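Long-range contacts in DUF72 domain-containing protein (Thermotoga maritima, PDB 1VPQ), which is of unknown function but belongs to the DUF72 family and adopts a TIM-barrel-like fold, with helices packed around eight parallel strands: residues A[197-202]-A[242-247]; A[21-26]-A[251-256]; A[106-111]-A[146-151]. All blocks are in the same frame, centred on the assembly; numbering follows the deposited sequence.

Contact 1. Residues A[197-202]-A[242-247]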
loop_
_atom_site.group_PDB
_atom_site.type_symbol
_atom_site.label_atom_id
_atom_site.label_comp_id
_atom_site.label_asym_id
_atom_site.label_seq_id
_atom_site.Cartn_x
_atom_site.Cartn_y
_atom_site.Cartn_z
ATOM N N THR A 197 12.599 4.146 -9.278
ATOM C CA THR A 197 13.340 4.851 -8.234
ATOM C C THR A 197 14.335 3.882 -7.596
ATOM O O THR A 197 14.690 2.875 -8.203
ATOM C CB THR A 197 12.381 5.416 -7.153
ATOM O OG1 THR A 197 11.655 4.346 -6.544
ATOM C CG2 THR A 197 11.397 6.401 -7.758
ATOM N N ASP A 198 14.794 4.208 -6.388
ATOM C CA ASP A 198 15.653 3.327 -5.596
ATOM C C ASP A 198 14.869 2.682 -4.452
ATOM O O ASP A 198 15.445 2.307 -3.423
ATOM C CB ASP A 198 16.883 4.087 -5.073
ATOM C CG ASP A 198 16.525 5.311 -4.226
ATOM O OD1 ASP A 198 15.351 5.730 -4.213
ATOM O OD2 ASP A 198 17.434 5.867 -3.581
ATOM N N TYR A 199 13.555 2.560 -4.652
ATOM C CA TYR A 199 12.681 1.756 -3.807
ATOM C C TYR A 199 11.675 1.001 -4.672
ATOM O O TYR A 199 11.254 1.492 -5.724
ATOM C CB TYR A 199 11.944 2.637 -2.790
ATOM C CG TYR A 199 12.889 3.254 -1.793
ATOM C CD1 TYR A 199 13.304 2.541 -0.678
ATOM C CD2 TYR A 199 13.402 4.536 -1.986
ATOM C CE1 TYR A 199 14.197 3.094 0.237
ATOM C CE2 TYR A 199 14.298 5.101 -1.076
ATOM C CZ TYR A 199 14.689 4.372 0.033
ATOM O OH TYR A 199 15.573 4.910 0.946
ATOM N N ALA A 200 11.326 -0.207 -4.240
ATOM C CA ALA A 200 10.213 -0.964 -4.833
ATOM C C ALA A 200 9.061 -1.024 -3.844
ATOM O O ALA A 200 9.268 -1.013 -2.633
ATOM C CB ALA A 200 10.644 -2.363 -5.213
ATOM N N TYR A 201 7.851 -1.090 -4.388
ATOM C CA TYR A 201 6.631 -1.131 -3.605
ATOM C C TYR A 201 5.671 -2.099 -4.292
ATOM O O TYR A 201 5.309 -1.880 -5.442
ATOM C CB TYR A 201 6.027 0.272 -3.533
ATOM C CG TYR A 201 5.030 0.512 -2.401
ATOM C CD1 TYR A 201 3.811 -0.162 -2.347
ATOM C CD2 TYR A 201 5.303 1.442 -1.407
ATOM C CE1 TYR A 201 2.897 0.087 -1.319
ATOM C CE2 TYR A 201 4.407 1.695 -0.388
ATOM C CZ TYR A 201 3.201 1.022 -0.346
ATOM O OH TYR A 201 2.314 1.281 0.684
ATOM N N PHE A 202 5.270 -3.165 -3.600
ATOM C CA PHE A 202 4.335 -4.144 -4.167
ATOM C C PHE A 202 3.030 -4.117 -3.419
ATOM O O PHE A 202 3.031 -4.065 -2.193
ATOM C CB PHE A 202 4.886 -5.564 -4.070
ATOM C CG PHE A 202 6.121 -5.783 -4.867
ATOM C CD1 PHE A 202 7.342 -5.276 -4.430
ATOM C CD2 PHE A 202 6.076 -6.502 -6.051
ATOM C CE1 PHE A 202 8.504 -5.478 -5.172
ATOM C CE2 PHE A 202 7.229 -6.706 -6.796
ATOM C CZ PHE A 202 8.448 -6.192 -6.352
ATOM N N ARG A 242 18.046 -4.490 -6.772
ATOM C CA ARG A 242 18.237 -3.253 -7.515
ATOM C C ARG A 242 17.897 -1.991 -6.707
ATOM O O ARG A 242 18.091 -0.884 -7.203
ATOM C CB ARG A 242 17.382 -3.290 -8.788
ATOM N N VAL A 243 17.398 -2.145 -5.477
ATOM C CA VAL A 243 16.898 -1.002 -4.693
ATOM C C VAL A 243 17.363 -1.017 -3.233
ATOM O O VAL A 243 17.850 -2.036 -2.738
ATOM C CB VAL A 243 15.361 -0.912 -4.751
ATOM C CG1 VAL A 243 14.897 -0.709 -6.195
ATOM C CG2 VAL A 243 14.713 -2.143 -4.149
ATOM N N LYS A 244 17.226 0.126 -2.559
ATOM C CA LYS A 244 17.646 0.256 -1.156
ATOM C C LYS A 244 16.743 -0.602 -0.268
ATOM O O LYS A 244 17.233 -1.353 0.576
ATOM C CB LYS A 244 17.579 1.707 -0.657
ATOM C CG LYS A 244 18.175 2.773 -1.558
ATOM C CD LYS A 244 19.620 2.507 -1.918
ATOM C CE LYS A 244 20.185 3.632 -2.794
ATOM N NZ LYS A 244 20.187 4.935 -2.087
ATOM N N GLU A 245 15.427 -0.469 -0.467
ATOM C CA GLU A 245 14.423 -1.231 0.287
ATOM C C GLU A 245 13.199 -1.530 -0.570
ATOM O O GLU A 245 12.905 -0.807 -1.523
ATOM C CB GLU A 245 13.975 -0.469 1.535
ATOM C CG GLU A 245 15.016 -0.393 2.641
ATOM C CD GLU A 245 14.722 0.678 3.673
ATOM O OE1 GLU A 245 13.560 1.112 3.795
ATOM O OE2 GLU A 245 15.677 1.097 4.365
ATOM N N THR A 246 12.488 -2.599 -0.212
ATOM C CA THR A 246 11.276 -3.029 -0.912
ATOM C C THR A 246 10.169 -3.204 0.114
ATOM O O THR A 246 10.393 -3.795 1.171
ATOM C CB THR A 246 11.495 -4.374 -1.656
ATOM O OG1 THR A 246 12.400 -4.187 -2.749
ATOM C CG2 THR A 246 10.187 -4.934 -2.197
ATOM N N TYR A 247 8.981 -2.693 -0.204
ATOM C CA TYR A 247 7.825 -2.773 0.688
ATOM C C TYR A 247 6.730 -3.571 0.014
ATOM O O TYR A 247 6.273 -3.219 -1.069
ATOM C CB TYR A 247 7.318 -1.374 1.060
ATOM C CG TYR A 247 8.445 -0.438 1.399
ATOM C CD1 TYR A 247 9.233 -0.647 2.528
ATOM C CD2 TYR A 247 8.753 0.639 0.574
ATOM C CE1 TYR A 247 10.292 0.194 2.826
ATOM C CE2 TYR A 247 9.804 1.483 0.867
ATOM C CZ TYR A 247 10.573 1.259 1.992
ATOM O OH TYR A 247 11.630 2.111 2.279
#
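Tyr199-Phe202 and Glu245-Tyr247 run side by side as parallel strands, their axes 4.6 Å apart and 14° from alignment. The backbone zips from Lys244 N to Asp198 O, through Ala200 N to Glu245 O and Tyr247 N to Ala200 O, and on to Phe202 N, which meets Tyr247 O at 2.7 Å. Beside the first of these bonds, Asp198 OD2 and Lys244 NZ form a long, weak salt bridge of 3.3 Å. With CG beside its own backbone N, anti to the carbonyl carbon (chi1 -47°), Lys244 lays that atom over one face of the Tyr199 ring, while Glu245 CB sits at the ring's edge, 3.8 Å from CD1. These are the seventh and eighth strands of a TIM-like barrel, joined by a beta-alpha-beta crossover through helix 226-240. Tyr199, Tyr201 and Tyr247 share the inner face, where all three reach Met122 of strand 120-126. The Tyr247 hydroxyl comes within 3.4 Å of Tyr199 CD1 and donates to Glu245 OE1 at 2.6 Å, on its anti side and tilted out of the carboxylate plane. That same oxygen pairs with Lys121, so OE1 has two partners. The Tyr201 and Tyr247 side chains cross at about a right angle, CD2 to CD2. On the outer face Thr246 CG2 abuts the Phe202 ring edge, 3.5 Å from CE1, and both residues rest on Val236 of the crossover helix.

Contact 2. Residues A[21-26]-A[251-256]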
loop_
_atom_site.group_PDB
_atom_site.type_symbol
_atom_site.label_atom_id
_atom_site.label_comp_id
_atom_site.label_asym_id
_atom_site.label_seq_id
_atom_site.Cartn_x
_atom_site.Cartn_y
_atom_site.Cartn_z
ATOM N N PHE A 21 -4.200 -3.483 10.174
ATOM C CA PHE A 21 -4.042 -4.545 11.170
ATOM C C PHE A 21 -5.304 -4.737 12.024
ATOM O O PHE A 21 -5.434 -5.744 12.705
ATOM C CB PHE A 21 -2.867 -4.210 12.094
ATOM C CG PHE A 21 -3.141 -3.052 13.020
ATOM C CD1 PHE A 21 -3.722 -3.264 14.266
ATOM C CD2 PHE A 21 -2.844 -1.752 12.639
ATOM C CE1 PHE A 21 -3.989 -2.204 15.121
ATOM C CE2 PHE A 21 -3.111 -0.684 13.488
ATOM C CZ PHE A 21 -3.683 -0.915 14.734
ATOM N N SER A 22 -6.215 -3.765 11.991
ATOM C CA SER A 22 -7.336 -3.692 12.929
ATOM C C SER A 22 -8.616 -4.259 12.316
ATOM O O SER A 22 -9.492 -3.517 11.873
ATOM C CB SER A 22 -7.538 -2.240 13.380
ATOM O OG SER A 22 -8.352 -2.148 14.534
ATOM N N PHE A 23 -8.703 -5.588 12.296
ATOM C CA PHE A 23 -9.851 -6.311 11.742
ATOM C C PHE A 23 -10.365 -7.339 12.746
ATOM O O PHE A 23 -9.575 -8.045 13.369
ATOM C CB PHE A 23 -9.463 -7.041 10.452
ATOM C CG PHE A 23 -8.924 -6.141 9.369
ATOM C CD1 PHE A 23 -9.783 -5.386 8.582
ATOM C CD2 PHE A 23 -7.560 -6.066 9.125
ATOM C CE1 PHE A 23 -9.286 -4.559 7.574
ATOM C CE2 PHE A 23 -7.055 -5.241 8.121
ATOM C CZ PHE A 23 -7.920 -4.489 7.344
ATOM N N GLU A 24 -11.687 -7.421 12.889
ATOM C CA GLU A 24 -12.332 -8.435 13.729
ATOM C C GLU A 24 -12.439 -9.782 12.999
ATOM O O GLU A 24 -12.321 -10.834 13.618
ATOM C CB GLU A 24 -13.719 -7.959 14.160
ATOM C CG GLU A 24 -13.710 -6.738 15.094
ATOM C CD GLU A 24 -13.585 -7.112 16.569
ATOM O OE1 GLU A 24 -12.535 -7.666 16.962
ATOM O OE2 GLU A 24 -14.539 -6.844 17.337
ATOM N N ASP A 25 -12.692 -9.729 11.691
ATOM C CA ASP A 25 -12.509 -10.865 10.764
ATOM C C ASP A 25 -11.300 -11.759 11.080
ATOM O O ASP A 25 -11.380 -12.979 10.900
ATOM C CB ASP A 25 -12.310 -10.341 9.323
ATOM C CG ASP A 25 -13.580 -10.363 8.497
ATOM O OD1 ASP A 25 -14.680 -10.501 9.075
ATOM O OD2 ASP A 25 -13.472 -10.237 7.258
ATOM N N TRP A 26 -10.188 -11.141 11.500
ATOM C CA TRP A 26 -8.930 -11.855 11.794
ATOM C C TRP A 26 -8.947 -12.660 13.112
ATOM O O TRP A 26 -8.121 -13.555 13.301
ATOM C CB TRP A 26 -7.737 -10.879 11.800
ATOM C CG TRP A 26 -7.406 -10.264 10.468
ATOM C CD1 TRP A 26 -8.215 -10.184 9.370
ATOM C CD2 TRP A 26 -6.182 -9.600 10.106
ATOM N NE1 TRP A 26 -7.565 -9.537 8.348
ATOM C CE2 TRP A 26 -6.318 -9.166 8.774
ATOM C CE3 TRP A 26 -4.987 -9.338 10.780
ATOM C CZ2 TRP A 26 -5.307 -8.479 8.102
ATOM C CZ3 TRP A 26 -3.973 -8.656 10.109
ATOM C CH2 TRP A 26 -4.145 -8.235 8.785
ATOM N N ASN A 251 -3.367 -7.124 0.433
ATOM C CA ASN A 251 -4.570 -6.325 0.575
ATOM C C ASN A 251 -5.845 -7.158 0.558
ATOM O O ASN A 251 -6.941 -6.621 0.713
ATOM C CB ASN A 251 -4.614 -5.289 -0.561
ATOM C CG ASN A 251 -5.480 -4.093 -0.231
ATOM O OD1 ASN A 251 -5.584 -3.681 0.927
ATOM N ND2 ASN A 251 -6.107 -3.524 -1.248
ATOM N N ASN A 252 -5.693 -8.463 0.344
ATOM C CA ASN A 252 -6.821 -9.396 0.308
ATOM C C ASN A 252 -7.243 -9.755 1.718
ATOM O O ASN A 252 -7.206 -10.913 2.107
ATOM C CB ASN A 252 -6.475 -10.652 -0.502
ATOM C CG ASN A 252 -5.217 -11.359 -0.009
ATOM O OD1 ASN A 252 -4.212 -10.723 0.297
ATOM N ND2 ASN A 252 -5.263 -12.684 0.040
ATOM N N CYS A 253 -7.661 -8.742 2.473
ATOM C CA CYS A 253 -7.779 -8.830 3.938
ATOM C C CYS A 253 -9.063 -9.489 4.431
ATOM O O CYS A 253 -9.223 -9.711 5.631
ATOM C CB CYS A 253 -7.634 -7.430 4.566
ATOM S SG CYS A 253 -5.929 -6.731 4.512
ATOM N N TYR A 254 -9.966 -9.807 3.510
ATOM C CA TYR A 254 -11.231 -10.470 3.861
ATOM C C TYR A 254 -10.956 -11.787 4.595
ATOM O O TYR A 254 -10.328 -12.697 4.042
ATOM C CB TYR A 254 -12.056 -10.729 2.599
ATOM C CG TYR A 254 -13.427 -11.337 2.820
ATOM C CD1 TYR A 254 -14.522 -10.542 3.146
ATOM C CD2 TYR A 254 -13.635 -12.704 2.663
ATOM C CE1 TYR A 254 -15.803 -11.105 3.336
ATOM C CE2 TYR A 254 -14.902 -13.274 2.849
ATOM C CZ TYR A 254 -15.978 -12.466 3.185
ATOM O OH TYR A 254 -17.227 -13.025 3.364
ATOM N N LYS A 255 -11.405 -11.856 5.848
ATOM C CA LYS A 255 -11.258 -13.047 6.702
ATOM C C LYS A 255 -9.799 -13.507 6.906
ATOM O O LYS A 255 -9.522 -14.706 7.017
ATOM C CB LYS A 255 -12.134 -14.190 6.178
ATOM C CG LYS A 255 -13.629 -13.909 6.296
ATOM C CD LYS A 255 -14.441 -15.065 5.727
ATOM C CE LYS A 255 -15.952 -14.874 5.893
ATOM N NZ LYS A 255 -16.541 -15.862 6.827
ATOM N N GLY A 256 -8.882 -12.547 6.970
ATOM C CA GLY A 256 -7.498 -12.827 7.354
ATOM C C GLY A 256 -6.640 -13.458 6.272
ATOM O O GLY A 256 -5.506 -13.857 6.535
#
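Trp26 and Asp25 each reach across to the turn 253-256 with one hydrogen bond, joining the loop that follows strand 13-18 to the one that follows strand 245-250. These are the first and last strands of the TIM-like barrel, and they lie side by side in its sheet, so the contact ties together the two chain ends of the fold at the C-terminal edge of the strands. Active sites of TIM barrels generally lie at this edge, although no site is established for this protein.

Two bonds carry the polar part. Trp26 NE1 donates to Cys253 O at 3.2 Å, with the acceptor near the indole plane and the donor on a carbonyl lone pair. Cys253 O also accepts from Gly256 N within its own turn, so this oxygen is gripped twice. Asp25 OD2 takes Lys255 N at 3.0 Å, from above the carboxylate plane. The charged ends of Asp25 and Lys255 do not touch; attraction between them is likely to be modest.

The apolar part centres on Cys253. With SG anti to its carbonyl carbon (chi1 -72°), the sulfur makes two sulfur-aromatic contacts: it stands oblique to the Phe23 ring, 4.8 Å from the centroid, and at the edge of the Trp26 six-membered ring, 4.0 Å from CZ2. Cys253 CB lies over a face of Phe23, 4.1 Å from CZ.

The indole is itself sandwiched. Phe23 CD2 packs 3.3 Å above one face of the Trp26 ring, and on the opposite face Gly256, the N-cap residue of helix 257-270, sets its bare CA 3.4 Å from Trp26 CD1.

Contact 3. Residues A[106-111]-A[146-151]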
loop_
_atom_site.group_PDB
_atom_site.type_symbol
_atom_site.label_atom_id
_atom_site.label_comp_id
_atom_site.label_asym_id
_atom_site.label_seq_id
_atom_site.Cartn_x
_atom_site.Cartn_y
_atom_site.Cartn_z
ATOM N N ASN A 106 -1.431 20.378 4.267
ATOM C CA ASN A 106 -2.213 20.077 5.459
ATOM C C ASN A 106 -1.890 18.679 5.980
ATOM O O ASN A 106 -1.603 18.487 7.163
ATOM C CB ASN A 106 -3.698 20.176 5.113
ATOM C CG ASN A 106 -4.585 20.119 6.327
ATOM O OD1 ASN A 106 -5.346 19.164 6.506
ATOM N ND2 ASN A 106 -4.502 21.145 7.172
ATOM N N PHE A 107 -1.940 17.719 5.060
ATOM C CA PHE A 107 -1.609 16.313 5.316
ATOM C C PHE A 107 -0.173 16.129 5.797
ATOM O O PHE A 107 0.078 15.321 6.680
ATOM C CB PHE A 107 -1.839 15.508 4.038
ATOM C CG PHE A 107 -1.241 14.126 4.050
ATOM C CD1 PHE A 107 -1.907 13.073 4.659
ATOM C CD2 PHE A 107 -0.033 13.871 3.404
ATOM C CE1 PHE A 107 -1.373 11.794 4.644
ATOM C CE2 PHE A 107 0.513 12.600 3.385
ATOM C CZ PHE A 107 -0.155 11.556 4.002
ATOM N N THR A 108 0.762 16.874 5.210
ATOM C CA THR A 108 2.175 16.801 5.598
ATOM C C THR A 108 2.332 17.148 7.072
ATOM O O THR A 108 3.069 16.485 7.799
ATOM C CB THR A 108 3.057 17.751 4.761
ATOM O OG1 THR A 108 2.955 17.411 3.376
ATOM C CG2 THR A 108 4.514 17.655 5.179
ATOM N N ARG A 109 1.632 18.196 7.495
ATOM C CA ARG A 109 1.621 18.615 8.892
ATOM C C ARG A 109 1.183 17.466 9.802
ATOM O O ARG A 109 1.858 17.169 10.786
ATOM C CB ARG A 109 0.707 19.830 9.078
ATOM N N GLN A 110 0.072 16.810 9.464
ATOM C CA GLN A 110 -0.414 15.679 10.268
ATOM C C GLN A 110 0.717 14.681 10.476
ATOM O O GLN A 110 1.040 14.340 11.603
ATOM C CB GLN A 110 -1.590 14.922 9.626
ATOM C CG GLN A 110 -2.605 15.736 8.855
ATOM C CD GLN A 110 -3.259 16.797 9.684
ATOM O OE1 GLN A 110 -3.782 16.521 10.762
ATOM N NE2 GLN A 110 -3.246 18.026 9.185
ATOM N N ILE A 111 1.318 14.232 9.377
ATOM C CA ILE A 111 2.309 13.146 9.414
ATOM C C ILE A 111 3.764 13.615 9.550
ATOM O O ILE A 111 4.677 12.789 9.507
ATOM C CB ILE A 111 2.199 12.236 8.162
ATOM C CG1 ILE A 111 2.602 12.995 6.893
ATOM C CG2 ILE A 111 0.782 11.667 8.049
ATOM C CD1 ILE A 111 2.891 12.104 5.727
ATOM N N GLU A 146 5.081 18.213 -6.881
ATOM C CA GLU A 146 5.538 19.480 -6.304
ATOM C C GLU A 146 4.824 19.923 -5.003
ATOM O O GLU A 146 5.353 20.760 -4.277
ATOM C CB GLU A 146 5.543 20.589 -7.363
ATOM C CG GLU A 146 4.201 20.953 -7.978
ATOM C CD GLU A 146 4.356 21.750 -9.279
ATOM O OE1 GLU A 146 5.327 21.508 -10.029
ATOM O OE2 GLU A 146 3.507 22.624 -9.553
ATOM N N SER A 147 3.663 19.340 -4.690
ATOM C CA SER A 147 2.980 19.609 -3.417
ATOM C C SER A 147 3.564 18.844 -2.226
ATOM O O SER A 147 3.318 19.209 -1.078
ATOM C CB SER A 147 1.489 19.271 -3.526
ATOM O OG SER A 147 1.252 17.879 -3.431
ATOM N N TYR A 148 4.318 17.782 -2.499
ATOM C CA TYR A 148 4.773 16.854 -1.462
ATOM C C TYR A 148 6.230 16.444 -1.682
ATOM O O TYR A 148 6.499 15.655 -2.579
ATOM C CB TYR A 148 3.894 15.600 -1.467
ATOM C CG TYR A 148 4.130 14.703 -0.272
ATOM C CD1 TYR A 148 3.709 15.081 1.000
ATOM C CD2 TYR A 148 4.780 13.479 -0.409
ATOM C CE1 TYR A 148 3.919 14.264 2.095
ATOM C CE2 TYR A 148 4.998 12.660 0.683
ATOM C CZ TYR A 148 4.563 13.058 1.926
ATOM O OH TYR A 148 4.785 12.243 2.997
ATOM N N PRO A 149 7.166 16.955 -0.852
ATOM C CA PRO A 149 8.608 16.727 -1.052
ATOM C C PRO A 149 9.222 15.471 -0.407
ATOM O O PRO A 149 10.445 15.389 -0.314
ATOM C CB PRO A 149 9.227 17.963 -0.396
ATOM C CG PRO A 149 8.335 18.210 0.768
ATOM C CD PRO A 149 6.931 17.809 0.327
ATOM N N TYR A 150 8.410 14.516 0.032
ATOM C CA TYR A 150 8.934 13.325 0.693
ATOM C C TYR A 150 8.662 12.090 -0.144
ATOM O O TYR A 150 8.026 12.173 -1.186
ATOM C CB TYR A 150 8.334 13.186 2.091
ATOM C CG TYR A 150 8.573 14.410 2.931
ATOM C CD1 TYR A 150 9.865 14.829 3.216
ATOM C CD2 TYR A 150 7.518 15.163 3.417
ATOM C CE1 TYR A 150 10.105 15.956 3.968
ATOM C CE2 TYR A 150 7.748 16.302 4.180
ATOM C CZ TYR A 150 9.046 16.689 4.449
ATOM O OH TYR A 150 9.288 17.808 5.199
ATOM N N GLU A 151 9.155 10.946 0.315
ATOM C CA GLU A 151 9.064 9.711 -0.454
ATOM C C GLU A 151 7.622 9.427 -0.887
ATOM O O GLU A 151 6.746 9.244 -0.050
ATOM C CB GLU A 151 9.637 8.530 0.340
ATOM C CG GLU A 151 11.164 8.477 0.385
ATOM C CD GLU A 151 11.808 8.038 -0.924
ATOM O OE1 GLU A 151 11.077 7.713 -1.881
ATOM O OE2 GLU A 151 13.059 8.025 -1.002
#
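Tyr148 is received by three residues of helix 101-116: Thr108 and Phe107 meet the CD1-CE1 edge of its ring, and Ile111 meets the hydroxyl end. CG, anti to the backbone N (chi1 -170°), starts the side chain off from the loop after helix 135-147, and the ring beyond it reaches the helix. Thr108 OG1 lies close to the ring plane at this edge, 3.4 Å from Tyr148 CD1; the hydroxyl itself is hydrogen-bonded to Met104 O, one turn back along the helix.

Phe107 approaches obliquely, with its CE2 4.0 Å from Tyr148 CE1, and the latter atom lies near the plane of the phenylalanine ring. Ile111 CG1 packs over one face of Phe107, offset toward the rim. The Ile111 side chain then crosses that of Tyr148 at about a right angle, bringing CD1 to 3.3 Å from the Tyr148 OH. This hydroxyl is hydrogen-bonded to Thr123 OG1 of strand 120-126, a residue that Phe107 and Ile111 also touch. An alanine in place of Tyr148 would probably leave the Thr123 hydroxyl without this mate and open a gap beside Phe107, Thr108 and Ile111.

Tyr150 meets the helix by its edge as well: Thr108 CG2 sits in its ring plane, 3.6 Å from CE2, and the two side chains cross at about a right angle. Pro149 CG packs over the centre of one Tyr150 face, 3.9 Å above it, while Tyr148 CE1 borders the same ring in plane.

Such packing, in which a helix, the loop that follows the next helix and the strand between the two helices meet through side chains, belongs to the outer helical layer of a TIM-like alpha/beta barrel.

Contact 3 closes first along the chain and contact 1 follows, while contact 2 spans both. Contact 1 pairs strands 199-204 and 245-250; contact 2 takes up the chain again just past the end of the latter, with the two centres about 25 Å apart. Contact 3 lies in the helical layer, its centre about 20 Å from that of contact 1, yet the two touch where Tyr199 CE2 meets Glu151 OE2 at 3.2 Å. Contact 2 lies across the chain's centre from both others, about 28 Å from contact 3 between centres and about 14 Å between nearest atoms. Strand pairing, a loop-to-loop tie between the first and last strands, and helix-to-loop packing thus recur round one barrel.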